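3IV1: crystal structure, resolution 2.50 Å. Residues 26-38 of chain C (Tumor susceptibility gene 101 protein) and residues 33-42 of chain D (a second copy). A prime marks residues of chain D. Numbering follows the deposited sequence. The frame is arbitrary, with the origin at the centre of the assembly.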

ATOM      1  N   GLU C  26      -7.825  10.952   8.024  1.00 21.18           N
ATOM      2  CA  GLU C  26      -6.708  10.011   7.870  1.00 20.55           C
ATOM      3  C   GLU C  26      -6.963   9.021   6.726  1.00 24.68           C
ATOM      4  O   GLU C  26      -6.056   8.743   5.937  1.00 24.76           O
ATOM      5  CB  GLU C  26      -6.448   9.250   9.178  1.00 21.57           C
ATOM      6  CG  GLU C  26      -5.009   8.806   9.349  1.00 35.72           C
ATOM      7  CD  GLU C  26      -3.945   9.878   9.187  1.00 60.95           C
ATOM      8  OE1 GLU C  26      -3.960  10.852   9.976  1.00 54.42           O
ATOM      9  OE2 GLU C  26      -3.090   9.739   8.280  1.00 55.23           O
ATOM     10  N   LEU C  27      -8.212   8.521   6.614  1.00 21.88           N
ATOM     11  CA  LEU C  27      -8.585   7.600   5.550  1.00 22.04           C
ATOM     12  C   LEU C  27      -8.595   8.286   4.168  1.00 30.37           C
ATOM     13  O   LEU C  27      -8.186   7.661   3.192  1.00 29.86           O
ATOM     14  CB  LEU C  27      -9.905   6.884   5.857  1.00 21.24           C
ATOM     15  CG  LEU C  27      -9.804   5.793   6.943  1.00 23.33           C
ATOM     16  CD1 LEU C  27     -11.150   5.627   7.669  1.00 22.15           C
ATOM     17  CD2 LEU C  27      -9.305   4.440   6.382  1.00 21.43           C
ATOM     18  N   ASN C  28      -8.964   9.582   4.103  1.00 28.81           N
ATOM     19  CA  ASN C  28      -8.921  10.350   2.847  1.00 30.79           C
ATOM     20  C   ASN C  28      -7.485  10.480   2.344  1.00 32.71           C
ATOM     21  O   ASN C  28      -7.249  10.281   1.161  1.00 33.46           O
ATOM     22  CB  ASN C  28      -9.571  11.737   3.009  1.00 31.59           C
ATOM     23  CG  ASN C  28     -11.076  11.715   3.154  1.00 43.80           C
ATOM     24  OD1 ASN C  28     -11.738  10.691   2.959  1.00 33.06           O
ATOM     25  ND2 ASN C  28     -11.656  12.860   3.479  1.00 39.48           N
ATOM     26  N   ALA C  29      -6.536  10.765   3.249  1.00 28.19           N
ATOM     27  CA  ALA C  29      -5.102  10.868   2.956  1.00 28.37           C
ATOM     28  C   ALA C  29      -4.542   9.492   2.522  1.00 31.33           C
ATOM     29  O   ALA C  29      -3.701   9.424   1.625  1.00 31.39           O
ATOM     30  CB  ALA C  29      -4.354  11.387   4.182  1.00 29.58           C
ATOM     31  N   LEU C  30      -5.049   8.399   3.126  1.00 28.25           N
ATOM     32  CA  LEU C  30      -4.638   7.033   2.784  1.00 27.40           C
ATOM     33  C   LEU C  30      -5.105   6.598   1.412  1.00 33.93           C
ATOM     34  O   LEU C  30      -4.428   5.769   0.809  1.00 33.77           O
ATOM     35  CB  LEU C  30      -5.031   5.998   3.862  1.00 25.86           C
ATOM     36  CG  LEU C  30      -4.163   5.991   5.123  1.00 29.52           C
ATOM     37  CD1 LEU C  30      -4.876   5.299   6.276  1.00 28.69           C
ATOM     38  CD2 LEU C  30      -2.787   5.373   4.858  1.00 29.35           C
ATOM     39  N   LYS C  31      -6.207   7.175   0.887  1.00 33.47           N
ATOM     40  CA  LYS C  31      -6.714   6.839  -0.449  1.00 34.67           C
ATOM     41  C   LYS C  31      -5.819   7.420  -1.538  1.00 39.82           C
ATOM     42  O   LYS C  31      -5.696   6.828  -2.609  1.00 40.81           O
ATOM     43  CB  LYS C  31      -8.183   7.267  -0.646  1.00 39.66           C
ATOM     44  CG  LYS C  31      -9.156   6.462   0.221  1.00 61.79           C
ATOM     45  CD  LYS C  31     -10.575   6.390  -0.362  1.00 76.28           C
ATOM     46  CE  LYS C  31     -11.429   7.616  -0.112  1.00 81.59           C
ATOM     47  NZ  LYS C  31     -11.623   7.877   1.336  1.00 79.99           N
ATOM     48  N   ARG C  32      -5.197   8.573  -1.259  1.00 35.70           N
ATOM     49  CA  ARG C  32      -4.244   9.227  -2.147  1.00 36.64           C
ATOM     50  C   ARG C  32      -2.941   8.390  -2.144  1.00 37.17           C
ATOM     51  O   ARG C  32      -2.322   8.210  -3.192  1.00 36.62           O
ATOM     52  CB  ARG C  32      -3.996  10.676  -1.683  1.00 40.58           C
ATOM     53  CG  ARG C  32      -2.865  11.413  -2.408  1.00 60.37           C
ATOM     54  CD  ARG C  32      -3.370  12.304  -3.530  1.00 84.73           C
ATOM     55  NE  ARG C  32      -2.273  12.987  -4.221  1.00 98.59           N
ATOM     56  CZ  ARG C  32      -1.617  12.485  -5.262  1.00110.24           C
ATOM     57  NH1 ARG C  32      -1.938  11.291  -5.747  1.00 92.10           N
ATOM     58  NH2 ARG C  32      -0.630  13.171  -5.823  1.00 99.99           N
ATOM     59  N   THR C  33      -2.562   7.850  -0.966  1.00 30.75           N
ATOM     60  CA  THR C  33      -1.404   6.982  -0.795  1.00 28.51           C
ATOM     61  C   THR C  33      -1.617   5.676  -1.585  1.00 30.58           C
ATOM     62  O   THR C  33      -0.683   5.217  -2.247  1.00 29.41           O
ATOM     63  CB  THR C  33      -1.098   6.808   0.708  1.00 34.48           C
ATOM     64  OG1 THR C  33      -0.910   8.094   1.296  1.00 32.93           O
ATOM     65  CG2 THR C  33       0.142   5.968   0.971  1.00 32.66           C
ATOM     66  N   GLU C  34      -2.861   5.115  -1.571  1.00 27.49           N
ATOM     67  CA  GLU C  34      -3.200   3.900  -2.340  1.00 27.65           C
ATOM     68  C   GLU C  34      -2.998   4.170  -3.832  1.00 31.84           C
ATOM     69  O   GLU C  34      -2.504   3.306  -4.547  1.00 32.63           O
ATOM     70  CB  GLU C  34      -4.686   3.518  -2.190  1.00 29.79           C
ATOM     71  CG  GLU C  34      -5.182   3.064  -0.838  1.00 45.17           C
ATOM     72  CD  GLU C  34      -6.700   3.065  -0.748  1.00 73.07           C
ATOM     73  OE1 GLU C  34      -7.366   3.688  -1.607  1.00 82.55           O
ATOM     74  OE2 GLU C  34      -7.230   2.434   0.192  1.00 66.38           O
ATOM     75  N   GLU C  35      -3.465   5.341  -4.300  1.00 28.72           N
ATOM     76  CA  GLU C  35      -3.369   5.798  -5.682  1.00 30.57           C
ATOM     77  C   GLU C  35      -1.888   5.908  -6.119  1.00 32.90           C
ATOM     78  O   GLU C  35      -1.556   5.420  -7.193  1.00 32.57           O
ATOM     79  CB  GLU C  35      -4.133   7.129  -5.857  1.00 34.50           C
ATOM     80  CG  GLU C  35      -3.977   7.790  -7.216  1.00 53.45           C
ATOM     81  CD  GLU C  35      -4.160   9.299  -7.216  1.00 89.59           C
ATOM     82  OE1 GLU C  35      -5.162   9.787  -6.642  1.00 89.40           O
ATOM     83  OE2 GLU C  35      -3.301   9.993  -7.810  1.00 87.31           O
ATOM     84  N   ASP C  36      -1.010   6.494  -5.277  1.00 28.13           N
ATOM     85  CA  ASP C  36       0.424   6.594  -5.566  1.00 29.26           C
ATOM     86  C   ASP C  36       1.071   5.206  -5.678  1.00 33.13           C
ATOM     87  O   ASP C  36       1.974   5.017  -6.491  1.00 32.81           O
ATOM     88  CB  ASP C  36       1.150   7.411  -4.492  1.00 32.43           C
ATOM     89  CG  ASP C  36       0.815   8.892  -4.466  1.00 48.84           C
ATOM     90  OD1 ASP C  36       0.129   9.368  -5.405  1.00 50.20           O
ATOM     91  OD2 ASP C  36       1.247   9.583  -3.510  1.00 59.19           O
ATOM     92  N   LEU C  37       0.578   4.240  -4.880  1.00 29.92           N
ATOM     93  CA  LEU C  37       1.043   2.858  -4.858  1.00 29.21           C
ATOM     94  C   LEU C  37       0.685   2.113  -6.146  1.00 33.13           C
ATOM     95  O   LEU C  37       1.552   1.426  -6.701  1.00 32.48           O
ATOM     96  CB  LEU C  37       0.467   2.150  -3.641  1.00 28.47           C
ATOM     97  CG  LEU C  37       1.186   0.908  -3.186  1.00 34.15           C
ATOM     98  CD1 LEU C  37       2.474   1.261  -2.449  1.00 35.98           C
ATOM     99  CD2 LEU C  37       0.285   0.078  -2.314  1.00 37.39           C
ATOM    100  N   LYS C  38      -0.582   2.254  -6.608  1.00 29.48           N
ATOM    101  CA  LYS C  38      -1.094   1.636  -7.842  1.00 30.70           C
ATOM    102  C   LYS C  38      -0.277   2.153  -9.028  1.00 36.34           C
ATOM    103  O   LYS C  38       0.266   1.350  -9.782  1.00 36.13           O
ATOM    104  CB  LYS C  38      -2.584   1.979  -8.065  1.00 34.98           C
ATOM    105  CG  LYS C  38      -3.477   0.830  -8.548  1.00 56.69           C
ATOM    106  CD  LYS C  38      -2.998   0.034  -9.767  1.00 75.47           C
ATOM    107  CE  LYS C  38      -3.930  -1.113 -10.096  1.00 88.91           C
ATOM    108  NZ  LYS C  38      -3.544  -1.791 -11.361  1.00 94.70           N
TER
ATOM    109  N   THR D  33      -1.724  -7.566  -3.004  1.00 32.88           N
ATOM    110  CA  THR D  33      -1.404  -6.808  -1.805  1.00 30.96           C
ATOM    111  C   THR D  33      -2.109  -5.440  -1.865  1.00 33.75           C
ATOM    112  O   THR D  33      -2.665  -4.998  -0.849  1.00 33.64           O
ATOM    113  CB  THR D  33       0.121  -6.746  -1.611  1.00 33.05           C
ATOM    114  OG1 THR D  33       0.619  -8.074  -1.556  1.00 28.60           O
ATOM    115  CG2 THR D  33       0.530  -6.027  -0.343  1.00 32.10           C
ATOM    116  N   GLU D  34      -2.126  -4.794  -3.061  1.00 29.17           N
ATOM    117  CA  GLU D  34      -2.803  -3.507  -3.203  1.00 28.47           C
ATOM    118  C   GLU D  34      -4.313  -3.641  -3.006  1.00 32.49           C
ATOM    119  O   GLU D  34      -4.907  -2.793  -2.351  1.00 33.60           O
ATOM    120  CB  GLU D  34      -2.327  -2.650  -4.407  1.00 29.63           C
ATOM    121  CG  GLU D  34      -2.352  -3.277  -5.787  1.00 47.05           C
ATOM    122  CD  GLU D  34      -1.607  -2.556  -6.896  1.00 76.81           C
ATOM    123  OE1 GLU D  34      -0.833  -1.622  -6.596  1.00 69.46           O
ATOM    124  OE2 GLU D  34      -1.804  -2.924  -8.077  1.00 82.16           O
ATOM    125  N   GLU D  35      -4.894  -4.763  -3.474  1.00 28.74           N
ATOM    126  CA  GLU D  35      -6.301  -5.115  -3.318  1.00 30.50           C
ATOM    127  C   GLU D  35      -6.651  -5.341  -1.836  1.00 31.89           C
ATOM    128  O   GLU D  35      -7.672  -4.835  -1.392  1.00 30.99           O
ATOM    129  CB  GLU D  35      -6.663  -6.357  -4.149  1.00 34.93           C
ATOM    130  CG  GLU D  35      -6.783  -6.097  -5.638  1.00 52.80           C
ATOM    131  CD  GLU D  35      -6.924  -7.358  -6.469  1.00 86.49           C
ATOM    132  OE1 GLU D  35      -7.880  -8.128  -6.216  1.00101.07           O
ATOM    133  OE2 GLU D  35      -6.080  -7.575  -7.370  1.00 73.80           O
ATOM    134  N   ASP D  36      -5.790  -6.036  -1.063  1.00 27.46           N
ATOM    135  CA  ASP D  36      -5.998  -6.232   0.381  1.00 29.13           C
ATOM    136  C   ASP D  36      -5.966  -4.895   1.134  1.00 32.43           C
ATOM    137  O   ASP D  36      -6.699  -4.719   2.106  1.00 33.36           O
ATOM    138  CB  ASP D  36      -4.939  -7.175   0.980  1.00 32.66           C
ATOM    139  CG  ASP D  36      -5.036  -8.623   0.541  1.00 47.52           C
ATOM    140  OD1 ASP D  36      -6.045  -8.984  -0.097  1.00 50.02           O
ATOM    141  OD2 ASP D  36      -4.106  -9.400   0.852  1.00 55.79           O
ATOM    142  N   LEU D  37      -5.133  -3.957   0.660  1.00 27.24           N
ATOM    143  CA  LEU D  37      -4.984  -2.628   1.229  1.00 26.79           C
ATOM    144  C   LEU D  37      -6.240  -1.769   1.010  1.00 29.54           C
ATOM    145  O   LEU D  37      -6.686  -1.107   1.958  1.00 27.67           O
ATOM    146  CB  LEU D  37      -3.761  -1.954   0.620  1.00 26.36           C
ATOM    147  CG  LEU D  37      -3.171  -0.811   1.377  1.00 32.95           C
ATOM    148  CD1 LEU D  37      -2.371  -1.315   2.591  1.00 34.84           C
ATOM    149  CD2 LEU D  37      -2.314   0.025   0.447  1.00 37.54           C
ATOM    150  N   LYS D  38      -6.793  -1.785  -0.232  1.00 25.90           N
ATOM    151  CA  LYS D  38      -8.004  -1.048  -0.605  1.00 27.67           C
ATOM    152  C   LYS D  38      -9.171  -1.543   0.241  1.00 32.36           C
ATOM    153  O   LYS D  38      -9.823  -0.734   0.895  1.00 32.33           O
ATOM    154  CB  LYS D  38      -8.348  -1.236  -2.096  1.00 32.57           C
ATOM    155  CG  LYS D  38      -8.726   0.053  -2.847  1.00 59.01           C
ATOM    156  CD  LYS D  38      -9.834   0.927  -2.223  1.00 78.32           C
ATOM    157  CE  LYS D  38     -10.027   2.222  -2.989  1.00 93.43           C
ATOM    158  NZ  LYS D  38     -10.749   3.250  -2.187  1.00103.03           N
ATOM    159  N   LYS D  39      -9.384  -2.884   0.259  1.00 29.32           N
ATOM    160  CA  LYS D  39     -10.398  -3.606   1.025  1.00 29.96           C
ATOM    161  C   LYS D  39     -10.351  -3.214   2.531  1.00 32.68           C
ATOM    162  O   LYS D  39     -11.386  -2.892   3.110  1.00 33.03           O
ATOM    163  CB  LYS D  39     -10.175  -5.117   0.854  1.00 34.34           C
ATOM    164  CG  LYS D  39     -11.430  -5.920   0.531  1.00 68.19           C
ATOM    165  CD  LYS D  39     -11.119  -7.340   0.022  1.00 88.40           C
ATOM    166  CE  LYS D  39     -10.972  -8.373   1.126  1.00105.83           C
ATOM    167  NZ  LYS D  39     -10.926  -9.758   0.590  1.00118.08           N
ATOM    168  N   GLY D  40      -9.159  -3.210   3.125  1.00 27.46           N
ATOM    169  CA  GLY D  40      -8.977  -2.845   4.527  1.00 27.44           C
ATOM    170  C   GLY D  40      -9.403  -1.422   4.838  1.00 29.85           C
ATOM    171  O   GLY D  40     -10.087  -1.181   5.838  1.00 27.14           O
ATOM    172  N   HIS D  41      -9.031  -0.472   3.936  1.00 25.60           N
ATOM    173  CA  HIS D  41      -9.371   0.940   4.046  1.00 24.59           C
ATOM    174  C   HIS D  41     -10.874   1.166   3.879  1.00 30.03           C
ATOM    175  O   HIS D  41     -11.452   1.979   4.607  1.00 29.43           O
ATOM    176  CB  HIS D  41      -8.543   1.773   3.051  1.00 24.54           C
ATOM    177  CG  HIS D  41      -7.068   1.785   3.347  1.00 27.88           C
ATOM    178  ND1 HIS D  41      -6.152   2.175   2.400  1.00 29.33           N
ATOM    179  CD2 HIS D  41      -6.402   1.450   4.482  1.00 29.55           C
ATOM    180  CE1 HIS D  41      -4.971   2.084   2.983  1.00 29.05           C
ATOM    181  NE2 HIS D  41      -5.073   1.634   4.229  1.00 29.71           N
ATOM    182  N   GLN D  42     -11.508   0.429   2.946  1.00 27.47           N
ATOM    183  CA  GLN D  42     -12.952   0.504   2.733  1.00 28.55           C
ATOM    184  C   GLN D  42     -13.732   0.014   3.955  1.00 29.75           C
ATOM    185  O   GLN D  42     -14.637   0.706   4.424  1.00 27.95           O
ATOM    186  CB  GLN D  42     -13.376  -0.221   1.443  1.00 32.03           C
ATOM    187  CG  GLN D  42     -13.217   0.651   0.186  1.00 56.58           C
ATOM    188  CD  GLN D  42     -13.992   1.957   0.252  1.00 90.59           C
ATOM    189  OE1 GLN D  42     -15.177   2.002   0.615  1.00 86.58           O
ATOM    190  NE2 GLN D  42     -13.328   3.057  -0.084  1.00 92.18           N
TER

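Both stretches are helical throughout, and their axes run nearly antiparallel, with 168° between the N-to-C directions and a closest approach of 10.8 Å. The register places Leu27 CA 6.9 Å from His41′ CA, Glu34 CA 7.1 Å from Lys38′ CA and Lys38 CA 7.1 Å from Glu34′ CA, so the axes are wide enough apart for side chains, rather than backbones, to make most of the contact. The buried surface totals 538 Å², and His41′, Glu34 and Glu34′ contribute the largest shares, 97, 92 and 75 Å². In all three the CA-to-CB bond points toward the opposing helix.

His41′ and Glu34 are joined by a hydrogen bond from His41′ ND1 to Glu34 OE2. At 2.5 Å it is very short, and its N-H...acceptor angle of 150° is moderately bent. The carboxylate oxygen lies at the edge of the imidazole, near its plane, where the N-H of ND1 points. One face of the same ring is covered by Leu30: its CB sits 4.3 Å from the centroid of the His41′ ring and 21° off the normal, a CH-pi contact. The ring's other nitrogen, NE2, is hydrogen-bonded elsewhere in the structure.

Glu34 also forms a salt bridge through its second oxygen, with Glu34 OE1 3.5 Å from Lys38′ NZ. The antiparallel register brings the same residue types together in reverse, but Lys38 NZ to Glu34′ OE2 is a long salt bridge at 3.9 Å. The two glutamates differ in chi1, m in Glu34 and p in Glu34′, so the exchange of roles is not exact.

Along the helix axis, at a level between these two charged pairings but well to the side of the line joining them, Leu37 CD2 meets Leu37′ CD2 at 3.8 Å, an apolar contact between two buried side chains. Farther along, Leu27 CD2 packs 3.7 Å from the backbone atom His41′ O.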